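Local coordinates for protein probable ribosomal RNA small subunit methyltransferase (Thermus thermophilus, PDB 3DMG) that probably methylates RNA of the small ribosomal subunit, using S-adenosyl-L-methionine as the methyl donor, at residues 261-266 with 286-291; 302-307 with 336-341. All coordinates share one frame; numbering follows the deposited sequence.

In the fold
Interactions 1 and 2 lie at two places on one mixed sheet, both buried and both touching S-adenosyl-L-homocysteine, which class I methyltransferases hold at the C-terminal ends of parallel strands. Their centres lie about 16 Å apart and they share no strand. Interaction 1 joins strand 257-262 to the outermost strand 283-286 through a single parallel bridge, then becomes a loop-to-loop contact rich in carboxylates that reads the ribose and adenine. Interaction 2 joins strands 299-304 and 334-340 by a regular parallel ladder packed with apolar side chains; apart from that ladder and the hydroxyl of Thr304, its polar chemistry gathers at the strand ends, where Asn305 lies beside the homocysteine part and Pro307 beside the ribose.

Interaction 1: residues 261-266 with 286-291; sequences VEDDLA and HSDVDE. With SAH (S-adenosyl-L-homocysteine), chain H.
The first torsion of His286, with CG opposite the backbone N (chi1 -170°), sends the imidazole across to the turn after strand 257-262, where NE2 donates to Asp263 O at 2.8 Å. The bond is bent (131° at the hydrogen): the acceptor lies close to the ring plane, but the nitrogen stands above the plane of the carbonyl, and the same NE2 also bonds to Thr74 O. Leu265 CA covers one face of the ring near its rim, while Glu262 O sits at the edge and receives Ser287 N at 2.9 Å.

The side chain of Glu262 is bent at chi2 (59°), which brings its carboxylate up to the ribose hydroxyls: OE1 accepts from SAH O3' at 2.7 Å and OE2 from SAH O2' at 2.6 Å. Asp264 N reaches OE2 on its anti lone pair and Gly243 N binds OE1, so both oxygens are gripped twice and the group can hardly rotate.

The adenine is recognised next door. SAH N6 donates to Asp288 OD1. Val289 N donates to SAH N1 at 2.9 Å, and Asp263 CB lies over the base, 3.3 Å from SAH C6. The side chains of Asp263 and Asp288 lie side by side with OD1 atoms 4.2 Å apart; the like charges are probably eased by Ser75 OG and Ala77 N on Asp263 and by Tyr8 OH and Lys24 on Asp288.

Glu262 and His286 form the parallel bridge between strands 257-262 and 283-286. Helix 265-277 starts just beyond it, helix 76-84 packs on Asp263 and His286, and helix 317-329 meets Val289.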
loop_
_atom_site.group_PDB
_atom_site.type_symbol
_atom_site.label_atom_id
_atom_site.label_comp_id
_atom_site.label_asym_id
_atom_site.label_seq_id
_atom_site.Cartn_x
_atom_site.Cartn_y
_atom_site.Cartn_z
ATOM N N VAL A 261 7.551 9.128 -2.284
ATOM C CA VAL A 261 6.121 8.971 -2.582
ATOM C C VAL A 261 5.728 7.533 -2.274
ATOM O O VAL A 261 6.461 6.597 -2.589
ATOM C CB VAL A 261 5.736 9.376 -4.018
ATOM C CG1 VAL A 261 5.860 10.885 -4.193
ATOM C CG2 VAL A 261 6.560 8.590 -5.094
ATOM N N GLU A 262 4.590 7.384 -1.614
ATOM C CA GLU A 262 4.140 6.078 -1.120
ATOM C C GLU A 262 2.615 6.037 -1.053
ATOM O O GLU A 262 1.999 6.930 -0.479
ATOM C CB GLU A 262 4.764 5.865 0.258
ATOM C CG GLU A 262 4.233 4.672 1.052
ATOM C CD GLU A 262 4.423 3.372 0.312
ATOM O OE1 GLU A 262 5.594 3.014 -0.009
ATOM O OE2 GLU A 262 3.399 2.689 0.072
ATOM N N ASP A 263 2.013 5.010 -1.646
ATOM C CA ASP A 263 0.564 4.914 -1.728
ATOM C C ASP A 263 -0.077 4.458 -0.431
ATOM O O ASP A 263 -1.256 4.734 -0.234
ATOM C CB ASP A 263 0.195 3.951 -2.864
ATOM C CG ASP A 263 -1.293 3.922 -3.159
ATOM O OD1 ASP A 263 -1.830 4.962 -3.563
ATOM O OD2 ASP A 263 -1.918 2.833 -2.991
ATOM N N ASP A 264 0.682 3.772 0.432
ATOM C CA ASP A 264 0.105 3.180 1.648
ATOM C C ASP A 264 0.322 4.088 2.848
ATOM O O ASP A 264 1.473 4.344 3.230
ATOM C CB ASP A 264 0.738 1.797 1.900
ATOM C CG ASP A 264 0.435 1.253 3.279
ATOM O OD1 ASP A 264 -0.726 1.332 3.700
ATOM O OD2 ASP A 264 1.361 0.721 3.936
ATOM N N LEU A 265 -0.786 4.544 3.446
ATOM C CA LEU A 265 -0.718 5.405 4.622
ATOM C C LEU A 265 0.142 4.838 5.749
ATOM O O LEU A 265 0.878 5.587 6.396
ATOM C CB LEU A 265 -2.132 5.686 5.143
ATOM C CG LEU A 265 -2.223 6.566 6.398
ATOM C CD1 LEU A 265 -1.601 7.942 6.084
ATOM C CD2 LEU A 265 -3.680 6.706 6.830
ATOM N N ALA A 266 0.013 3.534 6.020
ATOM C CA ALA A 266 0.775 2.955 7.147
ATOM C C ALA A 266 2.274 3.112 6.885
ATOM O O ALA A 266 3.043 3.405 7.803
ATOM C CB ALA A 266 0.393 1.469 7.346
ATOM N N HIS A 286 2.118 10.953 0.877
ATOM C CA HIS A 286 1.125 9.924 0.629
ATOM C C HIS A 286 0.580 10.196 -0.766
ATOM O O HIS A 286 -0.146 11.175 -0.997
ATOM C CB HIS A 286 0.017 10.024 1.680
ATOM C CG HIS A 286 -0.926 8.860 1.661
ATOM N ND1 HIS A 286 -2.192 8.904 2.200
ATOM C CD2 HIS A 286 -0.768 7.607 1.167
ATOM C CE1 HIS A 286 -2.785 7.729 2.036
ATOM N NE2 HIS A 286 -1.929 6.919 1.426
ATOM N N SER A 287 0.934 9.326 -1.702
ATOM C CA SER A 287 0.779 9.633 -3.109
ATOM C C SER A 287 0.652 8.367 -3.932
ATOM O O SER A 287 1.342 7.393 -3.664
ATOM C CB SER A 287 2.032 10.394 -3.555
ATOM O OG SER A 287 1.934 10.817 -4.917
ATOM N N ASP A 288 -0.238 8.407 -4.925
ATOM C CA ASP A 288 -0.309 7.335 -5.923
ATOM C C ASP A 288 0.707 7.669 -6.998
ATOM O O ASP A 288 0.487 8.577 -7.826
ATOM C CB ASP A 288 -1.712 7.281 -6.535
ATOM C CG ASP A 288 -1.863 6.192 -7.578
ATOM O OD1 ASP A 288 -0.976 5.322 -7.688
ATOM O OD2 ASP A 288 -2.892 6.207 -8.268
ATOM N N VAL A 289 1.829 6.964 -6.960
ATOM C CA VAL A 289 3.002 7.319 -7.790
ATOM C C VAL A 289 3.302 8.825 -7.608
ATOM O O VAL A 289 3.521 9.267 -6.465
ATOM C CB VAL A 289 2.882 6.828 -9.270
ATOM C CG1 VAL A 289 4.249 6.844 -9.950
ATOM C CG2 VAL A 289 2.290 5.411 -9.319
ATOM N N ASP A 290 3.327 9.603 -8.688
ATOM C CA ASP A 290 3.648 11.025 -8.586
ATOM C C ASP A 290 2.440 11.951 -8.482
ATOM O O ASP A 290 2.563 13.145 -8.686
ATOM C CB ASP A 290 4.526 11.451 -9.767
ATOM C CG ASP A 290 3.845 11.276 -11.118
ATOM O OD1 ASP A 290 2.904 10.459 -11.254
ATOM O OD2 ASP A 290 4.275 11.965 -12.073
ATOM N N GLU A 291 1.287 11.399 -8.110
ATOM C CA GLU A 291 0.051 12.170 -8.026
ATOM C C GLU A 291 0.161 13.411 -7.139
ATOM O O GLU A 291 -0.450 14.443 -7.439
ATOM C CB GLU A 291 -1.075 11.229 -7.568
ATOM C CG GLU A 291 -2.369 11.879 -7.167
ATOM C CD GLU A 291 -2.606 11.803 -5.707
ATOM O OE1 GLU A 291 -2.045 10.905 -5.037
ATOM O OE2 GLU A 291 -3.376 12.646 -5.223
HETATM N N SAH H . 11.496 1.595 -0.956
HETATM C CA SAH H . 11.149 0.638 0.147
HETATM C CB SAH H . 9.889 -0.179 -0.171
HETATM C CG SAH H . 9.923 -0.924 -1.499
HETATM S SD SAH H . 8.537 -2.071 -1.725
HETATM C C SAH H . 12.303 -0.325 0.382
HETATM O O SAH H . 13.165 -0.367 -0.503
HETATM O OXT SAH H . 12.310 -1.020 1.397
HETATM C "C5'" SAH H . 7.507 -1.146 -2.914
HETATM C "C4'" SAH H . 6.729 -0.001 -2.261
HETATM O "O4'" SAH H . 5.939 0.537 -3.320
HETATM C "C3'" SAH H . 5.813 -0.393 -1.082
HETATM O "O3'" SAH H . 6.123 0.378 0.066
HETATM C "C2'" SAH H . 4.432 -0.094 -1.678
HETATM O "O2'" SAH H . 3.451 0.226 -0.718
HETATM C "C1'" SAH H . 4.773 0.992 -2.683
HETATM N N9 SAH H . 3.695 1.221 -3.632
HETATM C C8 SAH H . 2.817 0.293 -4.142
HETATM N N7 SAH H . 1.981 0.943 -4.991
HETATM C C5 SAH H . 2.337 2.260 -5.032
HETATM C C6 SAH H . 1.802 3.366 -5.698
HETATM N N6 SAH H . 0.718 3.264 -6.497
HETATM N N1 SAH H . 2.442 4.577 -5.491
HETATM C C2 SAH H . 3.520 4.723 -4.645
HETATM N N3 SAH H . 4.017 3.641 -3.941
HETATM C C4 SAH H . 3.422 2.436 -4.162
#

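Interaction 2: residues 302-307 with 336-341. With SAH (S-adenosyl-L-homocysteine), chain H.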
loop_
_atom_site.group_PDB
_atom_site.type_symbol
_atom_site.label_atom_id
_atom_site.label_comp_id
_atom_site.label_asym_id
_atom_site.label_seq_id
_atom_site.Cartn_x
_atom_site.Cartn_y
_atom_site.Cartn_z
ATOM N N ILE A 302 16.524 9.503 -9.389
ATOM C CA ILE A 302 15.308 8.802 -8.985
ATOM C C ILE A 302 15.691 7.363 -8.660
ATOM O O ILE A 302 16.443 6.733 -9.410
ATOM C CB ILE A 302 14.230 8.904 -10.068
ATOM C CG1 ILE A 302 13.855 10.386 -10.244
ATOM C CG2 ILE A 302 12.997 8.075 -9.684
ATOM C CD1 ILE A 302 12.736 10.667 -11.238
ATOM N N VAL A 303 15.228 6.880 -7.506
ATOM C CA VAL A 303 15.512 5.510 -7.067
ATOM C C VAL A 303 14.231 4.748 -6.822
ATOM O O VAL A 303 13.226 5.337 -6.431
ATOM C CB VAL A 303 16.400 5.467 -5.789
ATOM C CG1 VAL A 303 17.734 6.142 -6.066
ATOM C CG2 VAL A 303 15.684 6.113 -4.594
ATOM N N THR A 304 14.269 3.443 -7.045
ATOM C CA THR A 304 13.095 2.630 -6.739
ATOM C C THR A 304 13.394 1.143 -6.586
ATOM O O THR A 304 14.168 0.567 -7.353
ATOM C CB THR A 304 11.957 2.840 -7.793
ATOM O OG1 THR A 304 10.773 2.162 -7.359
ATOM C CG2 THR A 304 12.357 2.300 -9.184
ATOM N N ASN A 305 12.770 0.559 -5.569
ATOM C CA ASN A 305 12.604 -0.889 -5.456
ATOM C C ASN A 305 11.096 -1.119 -5.679
ATOM O O ASN A 305 10.317 -1.036 -4.725
ATOM C CB ASN A 305 13.037 -1.379 -4.071
ATOM C CG ASN A 305 12.928 -2.865 -3.937
ATOM O OD1 ASN A 305 12.497 -3.530 -4.866
ATOM N ND2 ASN A 305 13.340 -3.409 -2.790
ATOM N N PRO A 306 10.669 -1.306 -6.941
ATOM C CA PRO A 306 9.218 -1.312 -7.195
ATOM C C PRO A 306 8.489 -2.502 -6.600
ATOM O O PRO A 306 9.113 -3.554 -6.339
ATOM C CB PRO A 306 9.116 -1.352 -8.730
ATOM C CG PRO A 306 10.455 -0.906 -9.218
ATOM C CD PRO A 306 11.439 -1.412 -8.194
ATOM N N PRO A 307 7.174 -2.375 -6.419
ATOM C CA PRO A 307 6.409 -3.532 -5.952
ATOM C C PRO A 307 6.480 -4.674 -6.957
ATOM O O PRO A 307 6.702 -4.443 -8.147
ATOM C CB PRO A 307 4.979 -2.994 -5.879
ATOM C CG PRO A 307 4.972 -1.796 -6.742
ATOM C CD PRO A 307 6.320 -1.198 -6.661
ATOM N N PHE A 336 18.612 7.260 -13.045
ATOM C CA PHE A 336 17.576 6.381 -12.504
ATOM C C PHE A 336 18.226 5.074 -12.059
ATOM O O PHE A 336 18.992 4.479 -12.822
ATOM C CB PHE A 336 16.574 6.096 -13.624
ATOM C CG PHE A 336 15.410 5.220 -13.236
ATOM C CD1 PHE A 336 14.740 5.395 -12.020
ATOM C CD2 PHE A 336 14.935 4.258 -14.129
ATOM C CE1 PHE A 336 13.631 4.597 -11.696
ATOM C CE2 PHE A 336 13.837 3.460 -13.812
ATOM C CZ PHE A 336 13.187 3.624 -12.602
ATOM N N PHE A 337 17.915 4.644 -10.833
ATOM C CA PHE A 337 18.325 3.328 -10.332
ATOM C C PHE A 337 17.075 2.531 -9.982
ATOM O O PHE A 337 16.203 3.018 -9.257
ATOM C CB PHE A 337 19.168 3.440 -9.059
ATOM C CG PHE A 337 20.488 4.128 -9.241
ATOM C CD1 PHE A 337 21.659 3.393 -9.405
ATOM C CD2 PHE A 337 20.569 5.514 -9.219
ATOM C CE1 PHE A 337 22.880 4.033 -9.554
ATOM C CE2 PHE A 337 21.781 6.160 -9.371
ATOM C CZ PHE A 337 22.944 5.421 -9.544
ATOM N N LEU A 338 17.010 1.294 -10.468
ATOM C CA LEU A 338 15.899 0.396 -10.184
ATOM C C LEU A 338 16.436 -0.976 -9.804
ATOM O O LEU A 338 17.380 -1.463 -10.413
ATOM C CB LEU A 338 14.999 0.266 -11.413
ATOM C CG LEU A 338 13.807 -0.695 -11.350
ATOM C CD1 LEU A 338 12.649 -0.200 -12.193
ATOM C CD2 LEU A 338 14.258 -2.081 -11.819
ATOM N N VAL A 339 15.837 -1.591 -8.791
ATOM C CA VAL A 339 16.249 -2.930 -8.376
ATOM C C VAL A 339 15.070 -3.901 -8.425
ATOM O O VAL A 339 13.946 -3.554 -8.028
ATOM C CB VAL A 339 16.956 -2.912 -6.987
ATOM C CG1 VAL A 339 16.003 -2.519 -5.876
ATOM C CG2 VAL A 339 17.605 -4.306 -6.672
ATOM N N SER A 340 15.321 -5.109 -8.934
ATOM C CA SER A 340 14.274 -6.120 -8.989
ATOM C C SER A 340 14.804 -7.540 -8.973
ATOM O O SER A 340 16.001 -7.786 -9.112
ATOM C CB SER A 340 13.391 -5.930 -10.228
ATOM O OG SER A 340 13.978 -6.478 -11.385
ATOM N N ASN A 341 13.864 -8.467 -8.844
ATOM C CA ASN A 341 14.151 -9.877 -9.050
ATOM C C ASN A 341 14.720 -10.090 -10.459
ATOM O O ASN A 341 14.329 -9.407 -11.414
ATOM C CB ASN A 341 12.896 -10.694 -8.778
ATOM C CG ASN A 341 12.440 -10.572 -7.331
ATOM O OD1 ASN A 341 13.263 -10.433 -6.419
ATOM N ND2 ASN A 341 11.134 -10.611 -7.114
HETATM N N SAH H . 11.496 1.595 -0.956
HETATM C CA SAH H . 11.149 0.638 0.147
HETATM C CB SAH H . 9.889 -0.179 -0.171
HETATM C CG SAH H . 9.923 -0.924 -1.499
HETATM S SD SAH H . 8.537 -2.071 -1.725
HETATM C C SAH H . 12.303 -0.325 0.382
HETATM O O SAH H . 13.165 -0.367 -0.503
HETATM O OXT SAH H . 12.310 -1.020 1.397
HETATM C "C5'" SAH H . 7.507 -1.146 -2.914
HETATM C "C4'" SAH H . 6.729 -0.001 -2.261
HETATM O "O4'" SAH H . 5.939 0.537 -3.320
HETATM C "C3'" SAH H . 5.813 -0.393 -1.082
HETATM O "O3'" SAH H . 6.123 0.378 0.066
HETATM C "C2'" SAH H . 4.432 -0.094 -1.678
HETATM O "O2'" SAH H . 3.451 0.226 -0.718
HETATM C "C1'" SAH H . 4.773 0.992 -2.683
HETATM N N9 SAH H . 3.695 1.221 -3.632
HETATM C C8 SAH H . 2.817 0.293 -4.142
HETATM N N7 SAH H . 1.981 0.943 -4.991
HETATM C C5 SAH H . 2.337 2.260 -5.032
HETATM C C6 SAH H . 1.802 3.366 -5.698
HETATM N N6 SAH H . 0.718 3.264 -6.497
HETATM N N1 SAH H . 2.442 4.577 -5.491
HETATM C C2 SAH H . 3.520 4.723 -4.645
HETATM N N3 SAH H . 4.017 3.641 -3.941
HETATM C C4 SAH H . 3.422 2.436 -4.162
HETATM O O HOH W 1 11.426 -4.717 -7.472
#
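Asn305 and Val339 meet where strands 299-304 and 334-340 run out, and the asparagine can be followed outward atom by atom. Its CB touches Val339 CG1 at 3.7 Å on one hand and the carboxylate of the cofactor on the other. CG, opposite the backbone N (chi1 -178°), remains against the same valine methyl. At the tip the amide divides its tasks: OD1 passes 3.5 Å from Val339 O, two acceptors that cannot bond to each other, whereas ND2 donates to Ser216 OG, itself a cofactor ligand. Replacing Asn305 with an alanine would probably leave Ser216 without this donor and open a gap beside Val339 CG1.

The backbone comes closer still to the cofactor, with Asn305 O 3.3 Å from SAH CG. One water lies 2.8 Å from both Pro306 O and Val339 O, placed to donate to either, though other acceptors compete for its protons. Pro306 also lays its CG against Leu338 CD1 at 3.8 Å, the two side chains crossing at about a right angle.

Further back the strands pair in strict parallel register, their directions only 3° apart. Phe337 N donates to Ile302 O at 2.9 Å, Phe337 O accepts from Thr304 N, and Val339 N donates to Thr304 O. Thr304 CG2 touches Phe336 CE1 obliquely, 3.6 Å away, and its OG1 bonds to Leu240 O.

The run Asn305-Pro306-Pro307-Phe308 after a strand end matches the Asn-Pro-Pro-Phe signature of amino-group methyltransferases; Asn305, Phe308 and Asn341 all bind guanosine, consistent with a substrate-base pocket beside the cofactor.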